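Local atomic coordinates of periplasmic divalent cation tolerance protein (Xylella fastidiosa, PDB entry 2NUH), a protein that is of unknown function but belongs to the CutA family, whose members are generally associated with divalent-cation tolerance and copper binding. Residues Gln27-Thr35 with Leu98-Asp106; Val5-Pro13 with Val67-His78. All coordinates share one frame; numbering follows the deposited sequence.

Interaction 1 (Gln27-Thr35 with Leu98-Asp106); sequences QERLAACVT and LTWINTEID
Ala32 lays its methyl group against helix 95-105, where CB meets the backbone CA of Ile101 at 3.6 Å and the CB of Glu104 at 3.9 Å. The same methyl sits off-centre over the six-membered ring of Trp100 as a CH-pi contact, 4.2 Å from the centroid. With CG anti to the backbone N (chi1 173°), the indole reaches out across the helix to the strand, and its CH2 corner comes to Cys33 CB, which lies at the ring edge. CG of Glu104 packs over the rim of one indole face. A residue as small as alanine suits this place, since helix backbone and ring both close on it. One turn further along, Ile105 presses CG2 on the backbone of Ala31, 3.5 Å from its C, and CB on the carbonyl O of Arg29.

The extended chain of Arg29 runs past the helix, and NH1 donates to Glu104 O at 2.7 Å, in the guanidinium plane though moderately bent (149°). Arg29, at positive phi, is the C-prime residue of the Schellman motif ending helix 15-27. The cationic guanidinium thus meets a carbonyl near the helix C-terminus, where the helix dipole would probably strengthen the bond, while two waters, one donating to Arg29 O and Ile105 O, the other to Ala32 O and Glu104 OE2, extend the polar link between loop and helix.

Interaction 2 (Val5-Pro13 with Val67-His78); sequences VYLIFSTCP and VNAAITRLCALH
Apolar contacts fill the first half of this interface, where Tyr6 and Ile8 of strand 5-12 face helix 67-77. Val67 CG2 lies 3.6 Å from Tyr6 CB and equally near CG at the root of the ring, the two side chains crossing at about a right angle. Ile8, with CG1 anti to its carbonyl carbon (chi1 -58°), rests CD1 on both Ala70 CB, 3.9 Å away, and Ile71 CG1, at 4.0 Å; alanine's single methyl lets the isoleucine tip come close to the helix. Further along, Leu74 sets both methyls against Ser10, CD2 lying 3.6 Å from OG. That small hydroxyl can be buried here because it is hydrogen-bonded to Glu84 O.

Hydrogen bonding takes over just beyond the helix. His78 NE2 donates to Thr11 O at 2.7 Å, the acceptor close to the imidazole plane but the hydrogen bond clearly bent (134°). ND1 accepts from the backbone N of Tyr80, so both ring nitrogens are engaged and the imidazole's rotation is set.

Strand and helix run nearly parallel, 18° apart with axes 10.2 Å from each other, the layering of a helix on an antiparallel sheet that characterises the ferredoxin-like alpha/beta sandwich of CutA and its GlnB-like relatives.

Overall arrangement
The two interactions, their centres about 13 Å apart, are built on one antiparallel sheet. Their segments alternate along the chain: 5-13, 27-35, 67-78, 98-106. Interaction 2 lies near the centre of the chain and sets helix 67-77 over strand 5-12; interaction 1, further out, fastens the C-terminal helix 95-105 to the turn and strand that follow helix 15-27. They meet directly at two places. Glu28 forms a salt bridge with Arg73, beside which Leu30 packs on the same arginine, and Val5 packs against Leu98 and Ile101. The loop after helix 15-27 is thereby joined to helix 67-77, and helix 95-105 to the start of strand 5-12, so that parts distant in sequence close into a single domain.

Interaction 1 (Gln27-Thr35 with Leu98-Asp106)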
loop_
_atom_site.group_PDB
_atom_site.type_symbol
_atom_site.label_atom_id
_atom_site.label_comp_id
_atom_site.label_asym_id
_atom_site.label_seq_id
_atom_site.Cartn_x
_atom_site.Cartn_y
_atom_site.Cartn_z
ATOM N N GLN A 27 -10.838 -1.655 -6.155
ATOM C CA GLN A 27 -12.233 -2.003 -6.389
ATOM C C GLN A 27 -13.121 -1.423 -5.320
ATOM O O GLN A 27 -14.215 -0.937 -5.607
ATOM C CB GLN A 27 -12.402 -3.510 -6.354
ATOM C CG GLN A 27 -12.067 -4.167 -7.632
ATOM C CD GLN A 27 -11.869 -5.652 -7.478
ATOM O OE1 GLN A 27 -11.662 -6.158 -6.368
ATOM N NE2 GLN A 27 -11.927 -6.364 -8.592
ATOM N N GLU A 28 -12.645 -1.487 -4.082
ATOM C CA GLU A 28 -13.422 -0.993 -2.958
ATOM C C GLU A 28 -13.268 0.488 -2.713
ATOM O O GLU A 28 -13.733 1.007 -1.701
ATOM C CB GLU A 28 -13.100 -1.780 -1.699
ATOM C CG GLU A 28 -13.480 -3.231 -1.865
ATOM C CD GLU A 28 -13.193 -4.075 -0.669
ATOM O OE1 GLU A 28 -12.648 -3.566 0.340
ATOM O OE2 GLU A 28 -13.504 -5.280 -0.757
ATOM N N ARG A 29 -12.591 1.159 -3.643
ATOM C CA ARG A 29 -12.404 2.605 -3.589
ATOM C C ARG A 29 -11.750 3.041 -2.287
ATOM O O ARG A 29 -12.109 4.038 -1.677
ATOM C CB ARG A 29 -13.722 3.340 -3.853
ATOM C CG ARG A 29 -14.247 3.048 -5.239
ATOM C CD ARG A 29 -15.460 3.885 -5.609
ATOM N NE ARG A 29 -15.992 3.462 -6.905
ATOM C CZ ARG A 29 -15.618 3.965 -8.080
ATOM N NH1 ARG A 29 -14.702 4.926 -8.145
ATOM N NH2 ARG A 29 -16.163 3.502 -9.199
ATOM N N LEU A 30 -10.769 2.258 -1.866
ATOM C CA LEU A 30 -9.957 2.628 -0.720
ATOM C C LEU A 30 -8.655 3.253 -1.164
ATOM O O LEU A 30 -7.982 3.913 -0.385
ATOM C CB LEU A 30 -9.679 1.408 0.148
ATOM C CG LEU A 30 -10.941 0.728 0.658
ATOM C CD1 LEU A 30 -10.548 -0.431 1.523
ATOM C CD2 LEU A 30 -11.827 1.683 1.445
ATOM N N ALA A 31 -8.302 3.014 -2.419
ATOM C CA ALA A 31 -7.116 3.604 -3.009
ATOM C C ALA A 31 -7.448 3.878 -4.455
ATOM O O ALA A 31 -8.231 3.151 -5.052
ATOM C CB ALA A 31 -5.948 2.647 -2.910
ATOM N N ALA A 32 -6.875 4.942 -5.014
ATOM C CA ALA A 32 -7.102 5.245 -6.417
ATOM C C ALA A 32 -6.224 4.372 -7.296
ATOM O O ALA A 32 -6.559 4.071 -8.422
ATOM C CB ALA A 32 -6.815 6.673 -6.686
ATOM N N CYS A 33 -5.072 3.982 -6.777
ATOM C CA CYS A 33 -4.176 3.156 -7.557
ATOM C C CYS A 33 -3.187 2.518 -6.620
ATOM O O CYS A 33 -2.909 3.032 -5.541
ATOM C CB CYS A 33 -3.498 3.973 -8.672
ATOM S SG CYS A 33 -1.875 3.426 -9.308
ATOM N N VAL A 34 -2.691 1.364 -7.031
ATOM C CA VAL A 34 -1.649 0.697 -6.273
ATOM C C VAL A 34 -0.583 0.266 -7.244
ATOM O O VAL A 34 -0.890 -0.369 -8.262
ATOM C CB VAL A 34 -2.178 -0.538 -5.535
ATOM C CG1 VAL A 34 -1.034 -1.245 -4.827
ATOM C CG2 VAL A 34 -3.259 -0.141 -4.534
ATOM N N THR A 35 0.664 0.633 -6.955
ATOM C CA THR A 35 1.773 0.216 -7.781
ATOM C C THR A 35 2.570 -0.843 -7.060
ATOM O O THR A 35 2.880 -0.707 -5.878
ATOM C CB THR A 35 2.656 1.417 -8.111
ATOM O OG1 THR A 35 1.862 2.366 -8.833
ATOM C CG2 THR A 35 3.861 1.021 -8.956
ATOM N N LEU A 98 -3.971 14.888 -8.115
ATOM C CA LEU A 98 -4.504 14.839 -6.759
ATOM C C LEU A 98 -6.021 14.798 -6.800
ATOM O O LEU A 98 -6.649 14.040 -6.051
ATOM C CB LEU A 98 -4.030 16.041 -5.965
ATOM C CG LEU A 98 -2.520 16.226 -5.860
ATOM C CD1 LEU A 98 -2.246 17.575 -5.220
ATOM C CD2 LEU A 98 -1.840 15.114 -5.073
ATOM N N THR A 99 -6.618 15.578 -7.697
ATOM C CA THR A 99 -8.069 15.572 -7.836
ATOM C C THR A 99 -8.552 14.198 -8.282
ATOM O O THR A 99 -9.550 13.687 -7.774
ATOM C CB THR A 99 -8.539 16.672 -8.806
ATOM O OG1 THR A 99 -8.250 17.940 -8.212
ATOM C CG2 THR A 99 -10.043 16.572 -9.086
ATOM N N TRP A 100 -7.844 13.590 -9.227
ATOM C CA TRP A 100 -8.215 12.257 -9.697
ATOM C C TRP A 100 -8.188 11.217 -8.569
ATOM O O TRP A 100 -9.120 10.421 -8.429
ATOM C CB TRP A 100 -7.323 11.832 -10.867
ATOM C CG TRP A 100 -7.548 10.427 -11.275
ATOM C CD1 TRP A 100 -8.546 9.950 -12.082
ATOM C CD2 TRP A 100 -6.776 9.294 -10.874
ATOM N NE1 TRP A 100 -8.434 8.583 -12.212
ATOM C CE2 TRP A 100 -7.355 8.155 -11.483
ATOM C CE3 TRP A 100 -5.646 9.128 -10.066
ATOM C CZ2 TRP A 100 -6.838 6.864 -11.301
ATOM C CZ3 TRP A 100 -5.134 7.841 -9.883
ATOM C CH2 TRP A 100 -5.733 6.731 -10.500
ATOM N N ILE A 101 -7.147 11.241 -7.746
ATOM C CA ILE A 101 -7.074 10.309 -6.627
ATOM C C ILE A 101 -8.318 10.467 -5.792
ATOM O O ILE A 101 -8.991 9.487 -5.472
ATOM C CB ILE A 101 -5.829 10.551 -5.766
ATOM C CG1 ILE A 101 -4.595 10.085 -6.529
ATOM C CG2 ILE A 101 -5.945 9.803 -4.422
ATOM C CD1 ILE A 101 -3.304 10.454 -5.869
ATOM N N ASN A 102 -8.645 11.716 -5.480
ATOM C CA ASN A 102 -9.757 11.992 -4.591
ATOM C C ASN A 102 -11.081 11.614 -5.205
ATOM O O ASN A 102 -11.924 11.031 -4.527
ATOM C CB ASN A 102 -9.760 13.461 -4.168
ATOM C CG ASN A 102 -8.724 13.751 -3.112
ATOM O OD1 ASN A 102 -8.693 13.099 -2.078
ATOM N ND2 ASN A 102 -7.871 14.740 -3.360
ATOM N N THR A 103 -11.272 11.939 -6.482
ATOM C CA THR A 103 -12.552 11.664 -7.134
ATOM C C THR A 103 -12.765 10.171 -7.358
ATOM O O THR A 103 -13.902 9.698 -7.388
ATOM C CB THR A 103 -12.730 12.443 -8.446
ATOM O OG1 THR A 103 -11.675 12.112 -9.352
ATOM C CG2 THR A 103 -12.709 13.940 -8.169
ATOM N N GLU A 104 -11.675 9.423 -7.485
ATOM C CA GLU A 104 -11.774 7.977 -7.618
ATOM C C GLU A 104 -12.357 7.312 -6.393
ATOM O O GLU A 104 -13.016 6.272 -6.505
ATOM C CB GLU A 104 -10.409 7.354 -7.895
ATOM C CG GLU A 104 -9.937 7.537 -9.318
ATOM C CD GLU A 104 -10.806 6.800 -10.315
ATOM O OE1 GLU A 104 -11.596 7.470 -11.012
ATOM O OE2 GLU A 104 -10.700 5.556 -10.397
ATOM N N ILE A 105 -12.098 7.884 -5.222
ATOM C CA ILE A 105 -12.434 7.202 -3.974
ATOM C C ILE A 105 -13.429 7.941 -3.089
ATOM O O ILE A 105 -14.015 7.340 -2.194
ATOM C CB ILE A 105 -11.162 6.806 -3.170
ATOM C CG1 ILE A 105 -10.349 8.032 -2.750
ATOM C CG2 ILE A 105 -10.307 5.824 -3.976
ATOM C CD1 ILE A 105 -9.032 7.655 -2.037
ATOM N N ASP A 106 -13.622 9.233 -3.332
ATOM C CA ASP A 106 -14.575 10.014 -2.539
ATOM C C ASP A 106 -15.971 9.942 -3.146
ATOM O O ASP A 106 -16.151 9.427 -4.249
ATOM C CB ASP A 106 -14.126 11.472 -2.424
ATOM C CG ASP A 106 -12.895 11.648 -1.549
ATOM O OD1 ASP A 106 -12.280 12.730 -1.616
ATOM O OD2 ASP A 106 -12.541 10.720 -0.787
HETATM O O HOH W 1 -14.654 4.905 -0.647
HETATM O O HOH W 2 -8.616 4.012 -9.967
#

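Interaction 2 (Val5-Pro13 with Val67-His78)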
loop_
_atom_site.group_PDB
_atom_site.type_symbol
_atom_site.label_atom_id
_atom_site.label_comp_id
_atom_site.label_asym_id
_atom_site.label_seq_id
_atom_site.Cartn_x
_atom_site.Cartn_y
_atom_site.Cartn_z
ATOM N N VAL A 5 -3.620 13.812 -0.133
ATOM C CA VAL A 5 -3.222 12.541 -0.712
ATOM C C VAL A 5 -2.120 11.919 0.149
ATOM O O VAL A 5 -1.235 12.609 0.657
ATOM C CB VAL A 5 -2.780 12.699 -2.181
ATOM C CG1 VAL A 5 -2.096 11.437 -2.679
ATOM C CG2 VAL A 5 -3.986 13.024 -3.044
ATOM N N TYR A 6 -2.219 10.607 0.330
ATOM C CA TYR A 6 -1.232 9.852 1.064
ATOM C C TYR A 6 -0.724 8.708 0.236
ATOM O O TYR A 6 -1.474 8.090 -0.510
ATOM C CB TYR A 6 -1.857 9.280 2.334
ATOM C CG TYR A 6 -1.948 10.321 3.415
ATOM C CD1 TYR A 6 -1.068 10.313 4.483
ATOM C CD2 TYR A 6 -2.892 11.340 3.347
ATOM C CE1 TYR A 6 -1.138 11.284 5.475
ATOM C CE2 TYR A 6 -2.956 12.311 4.318
ATOM C CZ TYR A 6 -2.084 12.276 5.379
ATOM O OH TYR A 6 -2.151 13.253 6.349
ATOM N N LEU A 7 0.564 8.435 0.390
ATOM C CA LEU A 7 1.198 7.305 -0.242
ATOM C C LEU A 7 1.444 6.303 0.864
ATOM O O LEU A 7 2.131 6.613 1.836
ATOM C CB LEU A 7 2.534 7.743 -0.849
ATOM C CG LEU A 7 3.410 6.796 -1.664
ATOM C CD1 LEU A 7 2.638 6.123 -2.775
ATOM C CD2 LEU A 7 4.563 7.585 -2.234
ATOM N N ILE A 8 0.875 5.113 0.730
ATOM C CA ILE A 8 1.099 4.072 1.725
ATOM C C ILE A 8 2.052 3.054 1.160
ATOM O O ILE A 8 1.846 2.566 0.057
ATOM C CB ILE A 8 -0.207 3.358 2.102
ATOM C CG1 ILE A 8 -1.223 4.373 2.628
ATOM C CG2 ILE A 8 0.055 2.264 3.137
ATOM C CD1 ILE A 8 -2.612 3.790 2.783
ATOM N N PHE A 9 3.089 2.755 1.935
ATOM C CA PHE A 9 4.040 1.717 1.599
ATOM C C PHE A 9 3.654 0.457 2.325
ATOM O O PHE A 9 3.390 0.475 3.517
ATOM C CB PHE A 9 5.445 2.130 2.029
ATOM C CG PHE A 9 5.983 3.305 1.282
ATOM C CD1 PHE A 9 6.939 3.132 0.292
ATOM C CD2 PHE A 9 5.549 4.586 1.573
ATOM C CE1 PHE A 9 7.443 4.231 -0.404
ATOM C CE2 PHE A 9 6.048 5.682 0.891
ATOM C CZ PHE A 9 6.988 5.495 -0.108
ATOM N N SER A 10 3.635 -0.645 1.593
ATOM C CA SER A 10 3.481 -1.954 2.193
ATOM C C SER A 10 4.311 -2.912 1.378
ATOM O O SER A 10 4.790 -2.554 0.313
ATOM C CB SER A 10 2.019 -2.393 2.170
ATOM O OG SER A 10 1.861 -3.595 2.899
ATOM N N THR A 11 4.508 -4.119 1.875
ATOM C CA THR A 11 5.128 -5.148 1.067
ATOM C C THR A 11 4.304 -6.395 1.189
ATOM O O THR A 11 3.590 -6.572 2.178
ATOM C CB THR A 11 6.556 -5.476 1.509
ATOM O OG1 THR A 11 6.540 -5.936 2.861
ATOM C CG2 THR A 11 7.448 -4.275 1.409
ATOM N N CYS A 12 4.385 -7.253 0.190
ATOM C CA CYS A 12 3.747 -8.557 0.296
ATOM C C CYS A 12 4.687 -9.596 -0.235
ATOM O O CYS A 12 5.622 -9.281 -0.959
ATOM C CB CYS A 12 2.428 -8.680 -0.461
ATOM S SG CYS A 12 2.432 -7.909 -2.038
ATOM N N PRO A 13 4.450 -10.851 0.137
ATOM C CA PRO A 13 5.419 -11.885 -0.179
ATOM C C PRO A 13 5.457 -12.296 -1.641
ATOM O O PRO A 13 6.466 -12.849 -2.090
ATOM C CB PRO A 13 4.968 -13.064 0.676
ATOM C CG PRO A 13 3.515 -12.837 0.909
ATOM C CD PRO A 13 3.326 -11.351 0.947
ATOM N N VAL A 67 -7.114 6.575 4.401
ATOM C CA VAL A 67 -5.876 5.955 4.855
ATOM C C VAL A 67 -6.122 4.792 5.807
ATOM O O VAL A 67 -5.593 3.700 5.601
ATOM C CB VAL A 67 -4.942 6.979 5.511
ATOM C CG1 VAL A 67 -3.836 6.287 6.302
ATOM C CG2 VAL A 67 -4.348 7.875 4.454
ATOM N N ASN A 68 -6.924 5.012 6.847
ATOM C CA ASN A 68 -7.127 3.971 7.832
ATOM C C ASN A 68 -7.826 2.789 7.218
ATOM O O ASN A 68 -7.459 1.662 7.488
ATOM C CB ASN A 68 -7.948 4.485 9.000
ATOM C CG ASN A 68 -7.210 5.506 9.811
ATOM O OD1 ASN A 68 -6.046 5.813 9.542
ATOM N ND2 ASN A 68 -7.884 6.064 10.800
ATOM N N ALA A 69 -8.838 3.047 6.396
ATOM C CA ALA A 69 -9.570 1.954 5.777
ATOM C C ALA A 69 -8.684 1.154 4.832
ATOM O O ALA A 69 -8.773 -0.066 4.757
ATOM C CB ALA A 69 -10.778 2.474 5.038
ATOM N N ALA A 70 -7.833 1.847 4.090
ATOM C CA ALA A 70 -6.938 1.162 3.179
ATOM C C ALA A 70 -5.976 0.280 3.975
ATOM O O ALA A 70 -5.690 -0.856 3.596
ATOM C CB ALA A 70 -6.170 2.166 2.339
ATOM N N ILE A 71 -5.474 0.815 5.083
ATOM C CA ILE A 71 -4.538 0.053 5.887
ATOM C C ILE A 71 -5.202 -1.156 6.520
ATOM O O ILE A 71 -4.633 -2.246 6.535
ATOM C CB ILE A 71 -3.874 0.920 6.960
ATOM C CG1 ILE A 71 -2.877 1.874 6.279
ATOM C CG2 ILE A 71 -3.148 0.032 7.995
ATOM C CD1 ILE A 71 -2.263 2.933 7.208
ATOM N N THR A 72 -6.415 -0.979 7.029
ATOM C CA THR A 72 -7.037 -2.090 7.709
ATOM C C THR A 72 -7.485 -3.124 6.694
ATOM O O THR A 72 -7.370 -4.323 6.940
ATOM C CB THR A 72 -8.206 -1.654 8.617
ATOM O OG1 THR A 72 -9.234 -1.076 7.827
ATOM C CG2 THR A 72 -7.755 -0.620 9.609
ATOM N N ARG A 73 -7.968 -2.684 5.533
ATOM C CA ARG A 73 -8.341 -3.658 4.511
ATOM C C ARG A 73 -7.112 -4.386 3.979
ATOM O O ARG A 73 -7.134 -5.593 3.750
ATOM C CB ARG A 73 -9.090 -2.979 3.372
ATOM C CG ARG A 73 -9.701 -3.939 2.374
ATOM C CD ARG A 73 -10.785 -4.795 3.012
ATOM N NE ARG A 73 -11.508 -5.490 1.956
ATOM C CZ ARG A 73 -11.673 -6.799 1.890
ATOM N NH1 ARG A 73 -12.320 -7.303 0.847
ATOM N NH2 ARG A 73 -11.217 -7.593 2.854
ATOM N N LEU A 74 -6.028 -3.646 3.793
ATOM C CA LEU A 74 -4.753 -4.263 3.451
ATOM C C LEU A 74 -4.420 -5.362 4.458
ATOM O O LEU A 74 -4.048 -6.474 4.082
ATOM C CB LEU A 74 -3.670 -3.182 3.442
ATOM C CG LEU A 74 -2.186 -3.526 3.461
ATOM C CD1 LEU A 74 -1.755 -3.959 2.103
ATOM C CD2 LEU A 74 -1.392 -2.293 3.897
ATOM N N CYS A 75 -4.576 -5.051 5.738
ATOM C CA CYS A 75 -4.311 -6.063 6.748
ATOM C C CYS A 75 -5.211 -7.267 6.595
ATOM O O CYS A 75 -4.763 -8.392 6.778
ATOM C CB CYS A 75 -4.498 -5.485 8.132
ATOM S SG CYS A 75 -3.218 -4.361 8.592
ATOM N N ALA A 76 -6.481 -7.019 6.282
ATOM C CA ALA A 76 -7.451 -8.099 6.193
ATOM C C ALA A 76 -7.092 -9.044 5.058
ATOM O O ALA A 76 -7.486 -10.209 5.055
ATOM C CB ALA A 76 -8.839 -7.526 5.980
ATOM N N LEU A 77 -6.356 -8.525 4.085
ATOM C CA LEU A 77 -6.032 -9.292 2.893
ATOM C C LEU A 77 -4.625 -9.818 2.939
ATOM O O LEU A 77 -4.181 -10.487 2.012
ATOM C CB LEU A 77 -6.151 -8.400 1.664
ATOM C CG LEU A 77 -7.539 -7.837 1.385
ATOM C CD1 LEU A 77 -7.449 -6.732 0.345
ATOM C CD2 LEU A 77 -8.466 -8.949 0.941
ATOM N N HIS A 78 -3.903 -9.501 3.997
ATOM C CA HIS A 78 -2.472 -9.696 3.947
ATOM C C HIS A 78 -2.036 -11.054 4.444
ATOM O O HIS A 78 -2.545 -11.527 5.448
ATOM C CB HIS A 78 -1.779 -8.638 4.773
ATOM C CG HIS A 78 -0.467 -8.244 4.201
ATOM N ND1 HIS A 78 0.647 -9.041 4.297
ATOM C CD2 HIS A 78 -0.106 -7.161 3.477
ATOM C CE1 HIS A 78 1.655 -8.451 3.674
ATOM N NE2 HIS A 78 1.225 -7.309 3.172
#